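Side-chain contacts in EreC (Klebsiella pneumoniae, PDB 6XCQ), which probably hydrolyses the macrolactone ester of erythromycin and related macrolide antibiotics, an esterase activity that underlies macrolide resistance: residues A[51-56]-A[421-426]; A[69-74]-A[125-130]; A[95-100]-A[134-139]; A[258-263]-A[278-283]; A[381-386]-A[391-396]. The protein carries 1 engineered substitution. One frame throughout, in Å; residues are numbered along the deposited sequence. Where two conformers were deposited one is given.

From the N terminus, interaction 1 opens first, at residues 51-56, and closes last, when strand 423-427 arrives beside them; its loop of 364 residues encloses the other four contacts. Interactions 2 and 3 cross, since their segments alternate along the chain, and both end on helix 126-146: residues 69-74 meet its first turns, and strand 94-97 meets the next ones. Interaction 4 then closes a short loop between helices 244-267 and 279-295, and a salt bridge from Glu98 to Arg281 joins it to interaction 3. Interaction 5 closes the shortest loop, and its strand 392-396 lies beside strand 423-427 of interaction 1 in the mixed sheet.

Interaction 1 (A[51-56]-A[421-426])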
# COMPACT_ATOMS: atom_id res chain seq x y z
N GLU A 51 -2.08 23.35 9.74
CA GLU A 51 -3.35 23.61 10.43
C GLU A 51 -4.53 23.50 9.48
O GLU A 51 -5.65 23.21 9.91
CB GLU A 51 -3.34 24.99 11.09
N ILE A 52 -4.29 23.72 8.18
CA ILE A 52 -5.33 23.61 7.17
C ILE A 52 -5.95 22.21 7.15
O ILE A 52 -7.09 22.05 6.72
CB ILE A 52 -4.73 24.02 5.81
CG1 ILE A 52 -5.73 23.94 4.67
CG2 ILE A 52 -3.53 23.16 5.47
CD1 ILE A 52 -5.09 24.24 3.33
N LEU A 53 -5.22 21.20 7.61
CA LEU A 53 -5.70 19.82 7.60
C LEU A 53 -6.47 19.45 8.86
O LEU A 53 -7.10 18.38 8.89
CB LEU A 53 -4.53 18.84 7.46
CG LEU A 53 -3.55 19.00 6.30
CD1 LEU A 53 -2.38 18.02 6.45
CD2 LEU A 53 -4.26 18.80 4.98
N THR A 54 -6.41 20.26 9.92
CA THR A 54 -6.97 19.82 11.19
C THR A 54 -8.46 19.52 11.12
O THR A 54 -8.87 18.47 11.64
CB THR A 54 -6.64 20.84 12.29
OG1 THR A 54 -5.24 20.78 12.60
CG2 THR A 54 -7.42 20.54 13.55
N PRO A 55 -9.31 20.35 10.48
CA PRO A 55 -10.73 19.98 10.36
C PRO A 55 -10.98 18.65 9.68
O PRO A 55 -11.81 17.86 10.15
CB PRO A 55 -11.32 21.13 9.54
CG PRO A 55 -10.46 22.26 9.85
CD PRO A 55 -9.07 21.70 9.93
N LEU A 56 -10.29 18.37 8.57
CA LEU A 56 -10.57 17.12 7.88
C LEU A 56 -10.02 15.92 8.64
O LEU A 56 -10.55 14.82 8.49
CB LEU A 56 -10.02 17.16 6.44
CG LEU A 56 -8.55 16.98 6.07
CD1 LEU A 56 -8.17 15.50 6.01
CD2 LEU A 56 -8.28 17.64 4.72
N PHE A 421 -10.10 13.00 -3.58
CA PHE A 421 -9.17 13.20 -2.47
C PHE A 421 -9.72 14.28 -1.56
O PHE A 421 -10.50 15.14 -1.98
CB PHE A 421 -7.77 13.59 -2.98
CG PHE A 421 -7.15 12.53 -3.84
CD1 PHE A 421 -6.53 11.43 -3.25
CD2 PHE A 421 -7.24 12.60 -5.22
CE1 PHE A 421 -5.96 10.44 -4.05
CE2 PHE A 421 -6.69 11.60 -6.00
CZ PHE A 421 -6.05 10.52 -5.40
N ASP A 422 -9.28 14.25 -0.30
CA ASP A 422 -9.64 15.30 0.65
C ASP A 422 -8.66 16.46 0.63
O ASP A 422 -9.07 17.60 0.86
CB ASP A 422 -9.73 14.73 2.07
CG ASP A 422 -10.87 13.73 2.22
OD1 ASP A 422 -12.02 14.15 2.43
OD2 ASP A 422 -10.60 12.51 2.10
N ALA A 423 -7.37 16.21 0.36
CA ALA A 423 -6.37 17.26 0.27
C ALA A 423 -5.30 16.83 -0.72
O ALA A 423 -5.23 15.66 -1.11
CB ALA A 423 -5.74 17.57 1.64
N ILE A 424 -4.46 17.79 -1.13
CA ILE A 424 -3.35 17.54 -2.04
C ILE A 424 -2.08 18.16 -1.47
O ILE A 424 -2.08 19.31 -1.02
CB ILE A 424 -3.58 18.11 -3.45
CG1 ILE A 424 -5.01 17.88 -3.96
CG2 ILE A 424 -2.56 17.50 -4.41
CD1 ILE A 424 -5.30 16.45 -4.42
N VAL A 425 -1.00 17.39 -1.52
CA VAL A 425 0.35 17.83 -1.16
C VAL A 425 1.17 17.86 -2.44
O VAL A 425 1.21 16.87 -3.18
CB VAL A 425 0.97 16.87 -0.12
CG1 VAL A 425 2.42 17.15 0.13
CG2 VAL A 425 0.17 16.91 1.17
N CYS A 426 1.83 18.98 -2.71
CA CYS A 426 2.58 19.11 -3.95
C CYS A 426 3.98 19.63 -3.65
O CYS A 426 4.13 20.69 -3.04
CB CYS A 426 1.84 20.04 -4.92
SG CYS A 426 2.67 20.18 -6.53
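Leu53 and Leu56 converge on Ala423 from one side, each presenting its CD2 methyl to the alanine methyl. The evidence is a near-equal pair of separations, Leu53 CD2 to Ala423 CB at 3.9 Å and Leu56 CD2 to Ala423 CB at 4.0 Å. The two leucine methyls also lie side by side, with Leu53 CD2 4.2 Å from Leu56 CD2, and Ala423 CB fits against both. The leucines reach this place differently. Leu53 leaves its backbone across the contact and comes nearer only at its end, whereas the CB bond of Leu56 is directed toward the strand. In Leu56 the first torsion sets CG between the backbone N and the carbonyl carbon (chi1 78°), and a further bend brings CD2 over the peptide that precedes Ala423. There Leu56 CD2 lies 3.9 Å from Asp422 O, and the same methyl is 4.2 Å from Asp422 CB. The carboxylate of Asp422 takes no part in this apolar patch: its OD2 pairs with Lys312 and accepts the backbone N-H of Ala340. Ala423 and Val425 belong to one side of strand 423-427, while Ile424 turns away, so the short helix 54-57 and the turn before it cover part of one face of the mixed sheet, over strands 423-427 and 392-396. Leu53 also touches Leu82 and Tyr85 of helix 73-90, and Leu394 of the neighbouring strand. Three methyls, with the CB and backbone oxygen of Asp422 beside them, carry the contact, which rests on van der Waals and hydrophobic packing; directional bonding is left to the carboxylate and the backbone around it.

Interaction 2 (A[69-74]-A[125-130]); sequences AHFVAE and DPLTFS
Leu127, in the first turn of the helix that starts after Asp125, is the earliest residue of this segment to meet Phe71. Its CB leaves the backbone across the contact, but the CD1 branch swings nearer and stands 4.2 Å from Phe71 CZ, close to the ring plane and thus at the ring's edge. Phe71 itself belongs to the loop between strand 62-65 and helix 73-90, held in a left-handed backbone conformation with a positive phi of 72°, so the contact sets this loop against the start of helix 126-146. One face of its ring carries His70 CB, 3.5 Å above the plane and offset toward the rim, and Met353 and Leu131 also touch its side chain. Thr128 and Phe129 face elsewhere on the helix, Thr128 bonding through OG1 to Asn159. Three residues after Leu127 comes Ser130, nearly one helical turn along and back on the same side. Its backbone oxygen is the closest atom to the ring: Ser130 O lies 3.5 Å from Phe71 CD1, near the ring plane, while Ser130 CB, which faces the ring, is 3.8 Å from Phe71 CE1. Helix 126-146 is kinked just here, because the N of residue 134 has no bond to the turn before. The oxygen of Ser130 therefore lacks the usual helical N-H four residues on and faces instead the ring's C-H rim, where the slight positive charge of the aromatic edge probably suits it. The first torsion of Ser130 (chi1 -57°) puts OG beside the backbone N, where a weak bond of 3.3 Å runs from Ser130 OG to Pro126 O.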
# COMPACT_ATOMS: atom_id res chain seq x y z
N ALA A 69 4.15 8.95 -7.49
CA ALA A 69 5.00 7.98 -8.15
C ALA A 69 5.80 7.26 -7.09
O ALA A 69 6.16 7.86 -6.07
CB ALA A 69 5.93 8.64 -9.18
N HIS A 70 6.04 5.98 -7.30
CA HIS A 70 6.87 5.25 -6.37
C HIS A 70 8.32 5.72 -6.48
O HIS A 70 8.73 6.29 -7.50
CB HIS A 70 6.80 3.74 -6.65
CG HIS A 70 5.48 3.11 -6.31
ND1 HIS A 70 4.82 3.35 -5.13
CD2 HIS A 70 4.72 2.22 -6.99
CE1 HIS A 70 3.70 2.64 -5.09
NE2 HIS A 70 3.63 1.93 -6.21
N PHE A 71 9.08 5.50 -5.40
CA PHE A 71 10.55 5.60 -5.42
C PHE A 71 11.05 7.04 -5.51
O PHE A 71 12.13 7.29 -6.05
CB PHE A 71 11.15 4.76 -6.55
CG PHE A 71 10.59 3.36 -6.63
CD1 PHE A 71 10.67 2.51 -5.54
CD2 PHE A 71 9.97 2.91 -7.79
CE1 PHE A 71 10.16 1.21 -5.61
CE2 PHE A 71 9.45 1.61 -7.85
CZ PHE A 71 9.54 0.77 -6.76
N VAL A 72 10.30 7.99 -4.95
CA VAL A 72 10.63 9.42 -5.03
C VAL A 72 11.11 9.89 -3.66
O VAL A 72 10.42 9.68 -2.66
CB VAL A 72 9.42 10.24 -5.50
CG1 VAL A 72 9.73 11.72 -5.39
CG2 VAL A 72 9.01 9.86 -6.92
N ALA A 73 12.27 10.55 -3.63
CA ALA A 73 12.85 11.00 -2.36
C ALA A 73 11.96 12.02 -1.68
O ALA A 73 11.74 11.95 -0.46
CB ALA A 73 14.24 11.58 -2.60
N GLU A 74 11.46 13.01 -2.44
CA GLU A 74 10.64 14.06 -1.84
C GLU A 74 9.35 13.50 -1.25
O GLU A 74 8.84 14.03 -0.26
CB GLU A 74 10.30 15.13 -2.88
CG GLU A 74 11.48 16.01 -3.29
CD GLU A 74 12.31 15.40 -4.41
OE1 GLU A 74 12.06 14.23 -4.79
OE2 GLU A 74 13.20 16.10 -4.93
N ASP A 125 12.52 -7.56 2.16
CA ASP A 125 12.77 -8.08 0.83
C ASP A 125 13.05 -6.92 -0.12
O ASP A 125 12.82 -5.76 0.22
CB ASP A 125 11.56 -8.92 0.40
CG ASP A 125 11.23 -9.99 1.43
OD1 ASP A 125 12.11 -10.84 1.71
OD2 ASP A 125 10.10 -9.98 1.99
N PRO A 126 13.58 -7.20 -1.32
CA PRO A 126 14.00 -6.10 -2.21
C PRO A 126 12.93 -5.07 -2.55
O PRO A 126 13.19 -3.86 -2.47
CB PRO A 126 14.49 -6.84 -3.46
CG PRO A 126 15.00 -8.16 -2.93
CD PRO A 126 14.14 -8.51 -1.74
N LEU A 127 11.73 -5.49 -2.96
CA LEU A 127 10.73 -4.48 -3.34
C LEU A 127 10.29 -3.65 -2.13
O LEU A 127 10.21 -2.42 -2.22
CB LEU A 127 9.52 -5.14 -4.01
CG LEU A 127 8.36 -4.22 -4.39
CD1 LEU A 127 8.78 -3.20 -5.49
CD2 LEU A 127 7.16 -5.04 -4.85
N THR A 128 10.01 -4.31 -1.00
CA THR A 128 9.67 -3.59 0.22
C THR A 128 10.75 -2.58 0.59
O THR A 128 10.44 -1.44 0.97
CB THR A 128 9.46 -4.58 1.35
OG1 THR A 128 8.37 -5.45 1.02
CG2 THR A 128 9.18 -3.85 2.66
N PHE A 129 12.01 -2.98 0.48
CA PHE A 129 13.13 -2.09 0.80
C PHE A 129 13.12 -0.84 -0.08
O PHE A 129 13.30 0.28 0.41
CB PHE A 129 14.44 -2.87 0.67
CG PHE A 129 15.67 -2.08 1.05
CD1 PHE A 129 16.06 -1.98 2.37
CD2 PHE A 129 16.42 -1.45 0.07
CE1 PHE A 129 17.19 -1.25 2.72
CE2 PHE A 129 17.56 -0.72 0.40
CZ PHE A 129 17.94 -0.62 1.73
N SER A 130 12.89 -1.00 -1.39
CA SER A 130 12.92 0.16 -2.28
C SER A 130 11.68 1.03 -2.12
O SER A 130 11.76 2.26 -2.25
CB SER A 130 13.06 -0.29 -3.73
OG SER A 130 14.22 -1.07 -3.91

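Interaction 3 (A[95-100]-A[134-139]); sequences IGLECG and SVLIWI
While Ile95 and Ile139 meet methyl to methyl, the indole of Trp138, the flat group of the helix segment, leaves the helix about a quarter turn round from Ile139 and takes no part in the contact. Val135 O lies in its plane at the edge, the ring of Tyr142 stacks with it, and NE1 bonds to Gln43 OE1; Ala80 and Arg84 of helix 73-90 also touch it. The contact itself is purely aliphatic. Ile95 and Ile139 reach toward each other tip to tip, with Ile95 CD1 3.6 Å from Ile139 CD1. Both arms are stretched at the end (chi2 -171° in Ile95 and 174° in Ile139), which lets them span backbones whose CA atoms are 10.3 Å apart. Two residues further along the strand, Leu97 CD1 comes to 4.4 Å from Leu136 CD2, a looser touch. The spacing fits both partners: Ile95 and Leu97, two apart, fall on the same side of the strand, and Leu136 and Ile139 are three apart on the helix. Leu304 of the adjacent strand and Leu111 of helix 101-112 extend the apolar layer. Strand 94-97, helices 101-112 and 126-146, and the neighbouring parallel strand 151-154 make up a beta-alpha-beta crossover, and here its second helix lies over the sheet.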
# COMPACT_ATOMS: atom_id res chain seq x y z
N ILE A 95 0.58 2.41 11.30
CA ILE A 95 0.94 2.69 9.91
C ILE A 95 0.71 1.43 9.10
O ILE A 95 1.22 0.36 9.46
CB ILE A 95 2.40 3.15 9.78
CG1 ILE A 95 2.60 4.48 10.53
CG2 ILE A 95 2.79 3.30 8.31
CD1 ILE A 95 3.94 5.11 10.27
N GLY A 96 -0.01 1.55 7.99
CA GLY A 96 -0.24 0.43 7.09
C GLY A 96 0.58 0.59 5.83
O GLY A 96 0.69 1.70 5.29
N LEU A 97 1.15 -0.51 5.35
CA LEU A 97 2.01 -0.52 4.18
C LEU A 97 1.50 -1.51 3.15
O LEU A 97 0.85 -2.51 3.48
CB LEU A 97 3.45 -0.90 4.56
CG LEU A 97 4.06 -0.22 5.79
CD1 LEU A 97 5.32 -0.94 6.21
CD2 LEU A 97 4.38 1.24 5.47
N GLU A 98 1.86 -1.26 1.89
CA GLU A 98 1.65 -2.22 0.80
C GLU A 98 2.67 -3.36 0.90
O GLU A 98 3.57 -3.53 0.07
CB GLU A 98 1.76 -1.53 -0.55
CG GLU A 98 0.73 -0.44 -0.82
CD GLU A 98 0.88 0.13 -2.22
OE1 GLU A 98 1.38 1.27 -2.38
OE2 GLU A 98 0.50 -0.57 -3.18
N CYS A 99 2.51 -4.18 1.93
CA CYS A 99 3.19 -5.46 1.99
C CYS A 99 2.27 -6.41 2.75
O CYS A 99 1.27 -5.99 3.34
CB CYS A 99 4.54 -5.40 2.72
SG CYS A 99 4.40 -4.84 4.42
N GLY A 100 2.63 -7.69 2.74
CA GLY A 100 1.83 -8.69 3.43
C GLY A 100 2.01 -8.62 4.94
O GLY A 100 2.92 -7.99 5.46
N SER A 134 13.38 4.22 2.93
CA SER A 134 13.76 5.54 3.42
C SER A 134 12.88 5.94 4.61
O SER A 134 13.39 6.39 5.65
CB SER A 134 13.64 6.54 2.27
OG SER A 134 14.75 6.39 1.40
N VAL A 135 11.56 5.79 4.47
CA VAL A 135 10.65 6.13 5.56
C VAL A 135 10.86 5.19 6.74
O VAL A 135 10.81 5.62 7.90
CB VAL A 135 9.19 6.09 5.06
CG1 VAL A 135 8.22 6.20 6.23
CG2 VAL A 135 8.92 7.21 4.07
N LEU A 136 11.10 3.91 6.47
CA LEU A 136 11.24 2.94 7.57
C LEU A 136 12.46 3.24 8.42
O LEU A 136 12.39 3.19 9.66
CB LEU A 136 11.31 1.52 7.01
CG LEU A 136 9.99 0.94 6.54
CD1 LEU A 136 10.24 -0.31 5.69
CD2 LEU A 136 9.16 0.61 7.75
N ILE A 137 13.59 3.56 7.78
CA ILE A 137 14.80 3.93 8.52
C ILE A 137 14.55 5.17 9.35
O ILE A 137 14.97 5.26 10.52
CB ILE A 137 15.98 4.13 7.56
CG1 ILE A 137 16.34 2.83 6.84
CG2 ILE A 137 17.21 4.65 8.32
CD1 ILE A 137 17.18 3.08 5.57
N TRP A 138 13.84 6.16 8.78
CA TRP A 138 13.50 7.34 9.55
C TRP A 138 12.57 7.00 10.72
O TRP A 138 12.79 7.45 11.85
CB TRP A 138 12.86 8.40 8.64
CG TRP A 138 12.33 9.53 9.44
CD1 TRP A 138 13.04 10.60 9.92
CD2 TRP A 138 10.99 9.69 9.91
NE1 TRP A 138 12.21 11.42 10.65
CE2 TRP A 138 10.95 10.89 10.65
CE3 TRP A 138 9.82 8.95 9.76
CZ2 TRP A 138 9.79 11.35 11.25
CZ3 TRP A 138 8.67 9.41 10.35
CH2 TRP A 138 8.66 10.60 11.09
N ILE A 139 11.53 6.20 10.46
CA ILE A 139 10.57 5.84 11.51
C ILE A 139 11.27 5.25 12.72
O ILE A 139 10.99 5.61 13.87
CB ILE A 139 9.51 4.87 10.96
CG1 ILE A 139 8.42 5.59 10.18
CG2 ILE A 139 8.88 4.06 12.09
CD1 ILE A 139 7.45 4.63 9.50

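Interaction 4 (A[258-263]-A[278-283]); sequences TLETLR and TSVRDS
Thr261, the buried residue of the contact, faces Arg281 where the two backbones come closest, their CA atoms 6.4 Å apart. Thr261 OG1 is 4.0 Å from Arg281 CB, touching the root of the arginine and not its charged end. The hydroxyl itself bonds back to Tyr257 O, a turn earlier on its own helix. Arg281 runs extended from CG to NE, which carries the guanidinium away from this helix pair to salt bridges with Glu98 and Asp156. Asp282 OD1 lies near it, 3.6 Å from Arg281 NH1, but well out of the guanidinium plane, so only charge attraction is involved.

The other part lies toward solvent. Val280 meets Glu260 through a single methyl, Val280 CG1 to Glu260 CG at 4.0 Å, with the side chains crossing at about a right angle; the bend of Glu260 at its second torsion (chi2 61°) turns the carboxylate away from the valine. There Arg263 of the same helix grips it side-on with two nitrogens, Arg263 NE to Glu260 OE1 at 2.8 Å and Arg263 NH2 to Glu260 OE2 at 2.6 Å. Both oxygens lie almost exactly in the guanidinium plane, although the nitrogens stand about 30° out of the carboxylate plane. This pair holds the glutamate's rotation, leaving its CG for the valine. Glu260 and Val280 are partly exposed.

Short segments running at 156° with axes 9.7 Å apart, from helices 244-267 and 279-295 that follow each other in the chain, are those of an antiparallel helical (alpha-alpha) hairpin.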
# COMPACT_ATOMS: atom_id res chain seq x y z
N THR A 258 -4.04 -13.91 -3.41
CA THR A 258 -2.76 -13.97 -4.12
C THR A 258 -2.88 -14.77 -5.41
O THR A 258 -2.42 -14.32 -6.47
CB THR A 258 -1.67 -14.56 -3.22
OG1 THR A 258 -1.43 -13.65 -2.15
CG2 THR A 258 -0.39 -14.73 -4.00
N LEU A 259 -3.51 -15.94 -5.35
CA LEU A 259 -3.70 -16.75 -6.56
C LEU A 259 -4.55 -16.02 -7.60
O LEU A 259 -4.24 -16.05 -8.80
CB LEU A 259 -4.32 -18.10 -6.19
CG LEU A 259 -3.53 -19.01 -5.23
CD1 LEU A 259 -4.06 -20.46 -5.22
CD2 LEU A 259 -2.02 -18.98 -5.54
N GLU A 260 -5.63 -15.36 -7.17
CA GLU A 260 -6.47 -14.66 -8.14
C GLU A 260 -5.71 -13.48 -8.76
O GLU A 260 -5.81 -13.22 -9.96
CB GLU A 260 -7.77 -14.21 -7.48
CG GLU A 260 -8.65 -13.30 -8.35
CD GLU A 260 -9.12 -13.94 -9.65
OE1 GLU A 260 -8.90 -15.15 -9.87
OE2 GLU A 260 -9.73 -13.21 -10.46
N THR A 261 -4.90 -12.80 -7.95
CA THR A 261 -4.11 -11.68 -8.47
C THR A 261 -3.03 -12.17 -9.43
O THR A 261 -2.75 -11.51 -10.45
CB THR A 261 -3.53 -10.88 -7.31
OG1 THR A 261 -4.61 -10.25 -6.62
CG2 THR A 261 -2.57 -9.77 -7.81
N LEU A 262 -2.44 -13.34 -9.17
CA LEU A 262 -1.50 -13.95 -10.11
C LEU A 262 -2.18 -14.26 -11.45
O LEU A 262 -1.64 -13.97 -12.52
CB LEU A 262 -0.90 -15.21 -9.52
CG LEU A 262 0.12 -15.02 -8.40
CD1 LEU A 262 0.36 -16.35 -7.67
CD2 LEU A 262 1.42 -14.45 -8.96
N ARG A 263 -3.37 -14.86 -11.39
CA ARG A 263 -4.14 -15.12 -12.60
C ARG A 263 -4.44 -13.83 -13.35
O ARG A 263 -4.31 -13.77 -14.58
CB ARG A 263 -5.44 -15.84 -12.26
CG ARG A 263 -6.30 -16.22 -13.47
CD ARG A 263 -7.76 -16.52 -13.09
NE ARG A 263 -8.48 -15.31 -12.68
CZ ARG A 263 -8.94 -14.39 -13.52
NH1 ARG A 263 -8.77 -14.54 -14.83
NH2 ARG A 263 -9.57 -13.32 -13.07
N THR A 278 -8.44 -5.43 -12.23
CA THR A 278 -7.41 -4.96 -11.31
C THR A 278 -7.97 -4.34 -10.03
O THR A 278 -7.18 -3.87 -9.20
CB THR A 278 -6.47 -3.97 -12.01
OG1 THR A 278 -7.21 -2.82 -12.42
CG2 THR A 278 -5.82 -4.62 -13.24
N SER A 279 -9.28 -4.34 -9.82
CA SER A 279 -9.84 -3.94 -8.53
C SER A 279 -9.67 -5.00 -7.45
O SER A 279 -9.89 -4.70 -6.27
CB SER A 279 -11.34 -3.64 -8.66
OG SER A 279 -11.63 -2.92 -9.85
N VAL A 280 -9.27 -6.22 -7.80
CA VAL A 280 -9.37 -7.32 -6.85
C VAL A 280 -8.35 -7.16 -5.73
O VAL A 280 -8.69 -7.29 -4.54
CB VAL A 280 -9.23 -8.67 -7.57
CG1 VAL A 280 -8.89 -9.77 -6.58
CG2 VAL A 280 -10.52 -9.01 -8.31
N ARG A 281 -7.10 -6.88 -6.07
CA ARG A 281 -6.10 -6.64 -5.02
C ARG A 281 -6.49 -5.45 -4.15
O ARG A 281 -6.36 -5.52 -2.92
CB ARG A 281 -4.72 -6.42 -5.63
CG ARG A 281 -3.68 -6.07 -4.58
CD ARG A 281 -2.33 -5.72 -5.16
NE ARG A 281 -1.64 -4.77 -4.29
CZ ARG A 281 -1.52 -3.46 -4.53
NH1 ARG A 281 -2.04 -2.92 -5.64
NH2 ARG A 281 -0.86 -2.70 -3.67
N ASP A 282 -6.95 -4.35 -4.74
CA ASP A 282 -7.30 -3.19 -3.91
C ASP A 282 -8.49 -3.48 -3.00
O ASP A 282 -8.61 -2.87 -1.93
CB ASP A 282 -7.64 -1.95 -4.73
CG ASP A 282 -6.40 -1.13 -5.10
OD1 ASP A 282 -5.42 -1.72 -5.60
OD2 ASP A 282 -6.39 0.08 -4.80
N SER A 283 -9.39 -4.37 -3.40
CA SER A 283 -10.50 -4.66 -2.49
C SER A 283 -10.03 -5.54 -1.34
O SER A 283 -10.56 -5.43 -0.23
CB SER A 283 -11.67 -5.30 -3.23
OG SER A 283 -11.40 -6.64 -3.63

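Interaction 5 (A[381-386]-A[391-396]); sequences QYIIDA and DSCLTL
Apolar contacts dominate between Ile383 and the pair Cys393 and Thr395. Ile383 uses both ends of its branched side chain: CD1 reaches 3.7 Å from Cys393 SG and 3.8 Å from Thr395 CG2, while Ile383 CG2 lies 3.8 Å from Cys393 CB. With CG1 beside the backbone N and folded again at its second torsion (chi2 -62°), CD1 comes to rest against both the sulfur and the threonine methyl. Cys393 and Thr395 both point at the helix, Ser392 and Leu394 away from it, the alternation expected of an extended strand.

The aromatic part is an edge contact. Thr395 OG1 lies close to the plane of the Tyr382 ring, 3.5 Å from Tyr382 CE2, so the hydroxyl meets the rim and not a face. The two side chains meet at a slant, and Tyr382 OH is 4.2 Å from Thr395 OG1, too far for a hydrogen bond. The backbone oxygen of Thr32 lies within hydrogen-bonding distance of Thr395 OG1.

A polar bond on the helix's outer side stays within the helix: Gln381 NE2 donates to Asp385 OD1 at 3.0 Å, reaching it from above the carboxylate plane.

The covalent link is the disulfide of Cys393 with Cys387, which ties the end of helix 379-387 to the start of strand 392-396, with five residues between the two cysteines. Short segments crossing at 104° give a helix packed across a strand of the mixed sheet, between strands 33-36 and 423-427, with a disulfide joining the two elements near the sheet edge formed by strand 33-36.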
# COMPACT_ATOMS: atom_id res chain seq x y z
N GLN A 381 -1.38 22.78 -12.13
CA GLN A 381 -1.50 24.18 -12.51
C GLN A 381 -2.19 24.98 -11.42
O GLN A 381 -1.83 26.15 -11.17
CB GLN A 381 -2.27 24.33 -13.82
CG GLN A 381 -2.35 25.78 -14.29
CD GLN A 381 -0.99 26.34 -14.65
OE1 GLN A 381 -0.31 25.79 -15.50
NE2 GLN A 381 -0.60 27.42 -14.00
N TYR A 382 -3.20 24.38 -10.79
CA TYR A 382 -3.88 25.02 -9.67
C TYR A 382 -2.90 25.34 -8.55
O TYR A 382 -2.93 26.44 -7.98
CB TYR A 382 -4.98 24.10 -9.17
CG TYR A 382 -5.80 24.62 -8.01
CD1 TYR A 382 -6.94 25.38 -8.22
CD2 TYR A 382 -5.45 24.32 -6.70
CE1 TYR A 382 -7.70 25.85 -7.17
CE2 TYR A 382 -6.20 24.77 -5.63
CZ TYR A 382 -7.33 25.53 -5.87
OH TYR A 382 -8.08 25.98 -4.82
N ILE A 383 -2.02 24.39 -8.22
CA ILE A 383 -0.96 24.63 -7.24
C ILE A 383 -0.11 25.82 -7.66
O ILE A 383 0.20 26.70 -6.85
CB ILE A 383 -0.09 23.37 -7.07
CG1 ILE A 383 -0.90 22.23 -6.44
CG2 ILE A 383 1.15 23.68 -6.24
CD1 ILE A 383 -1.42 22.54 -5.08
N ILE A 384 0.27 25.86 -8.94
CA ILE A 384 1.07 26.99 -9.43
C ILE A 384 0.32 28.30 -9.26
O ILE A 384 0.88 29.30 -8.81
CB ILE A 384 1.49 26.76 -10.90
CG1 ILE A 384 2.46 25.58 -11.01
CG2 ILE A 384 2.15 28.00 -11.45
CD1 ILE A 384 2.69 25.13 -12.45
N ASP A 385 -0.98 28.30 -9.60
CA ASP A 385 -1.79 29.52 -9.47
C ASP A 385 -2.03 29.91 -8.02
O ASP A 385 -2.16 31.09 -7.71
CB ASP A 385 -3.14 29.32 -10.18
CG ASP A 385 -3.00 29.09 -11.67
OD1 ASP A 385 -1.94 29.40 -12.24
OD2 ASP A 385 -3.96 28.59 -12.29
N ALA A 386 -2.13 28.93 -7.12
CA ALA A 386 -2.44 29.22 -5.73
C ALA A 386 -1.18 29.56 -4.96
O ALA A 386 -1.03 30.68 -4.43
CB ALA A 386 -3.15 28.02 -5.09
N ASP A 391 8.19 26.87 -2.95
CA ASP A 391 8.33 25.74 -2.03
C ASP A 391 7.17 24.76 -2.24
O ASP A 391 6.54 24.78 -3.30
CB ASP A 391 8.38 26.23 -0.57
CG ASP A 391 9.72 26.87 -0.20
OD1 ASP A 391 10.78 26.31 -0.56
OD2 ASP A 391 9.71 27.92 0.46
N SER A 392 6.86 23.91 -1.24
CA SER A 392 5.74 22.98 -1.38
C SER A 392 4.42 23.63 -1.01
O SER A 392 4.36 24.70 -0.41
CB SER A 392 5.93 21.73 -0.52
OG SER A 392 7.18 21.13 -0.77
N CYS A 393 3.34 22.90 -1.29
CA CYS A 393 2.01 23.46 -1.16
C CYS A 393 1.04 22.40 -0.64
O CYS A 393 1.14 21.23 -1.00
CB CYS A 393 1.54 24.01 -2.51
SG CYS A 393 -0.10 24.76 -2.46
N LEU A 394 0.09 22.84 0.18
CA LEU A 394 -0.96 21.98 0.70
C LEU A 394 -2.31 22.63 0.44
O LEU A 394 -2.50 23.80 0.81
CB LEU A 394 -0.75 21.75 2.20
CG LEU A 394 -1.70 20.90 3.03
CD1 LEU A 394 -1.84 19.52 2.43
CD2 LEU A 394 -1.14 20.82 4.43
N THR A 395 -3.23 21.90 -0.19
CA THR A 395 -4.52 22.45 -0.61
C THR A 395 -5.63 21.45 -0.32
O THR A 395 -5.45 20.24 -0.47
CB THR A 395 -4.53 22.83 -2.10
OG1 THR A 395 -5.72 23.57 -2.40
CG2 THR A 395 -4.49 21.62 -3.01
N LEU A 396 -6.77 21.97 0.13
CA LEU A 396 -7.99 21.16 0.16
C LEU A 396 -8.57 21.09 -1.24
O LEU A 396 -8.20 21.85 -2.13
CB LEU A 396 -9.01 21.75 1.13
CG LEU A 396 -8.45 22.10 2.51
CD1 LEU A 396 -9.52 22.82 3.32
CD2 LEU A 396 -7.94 20.87 3.26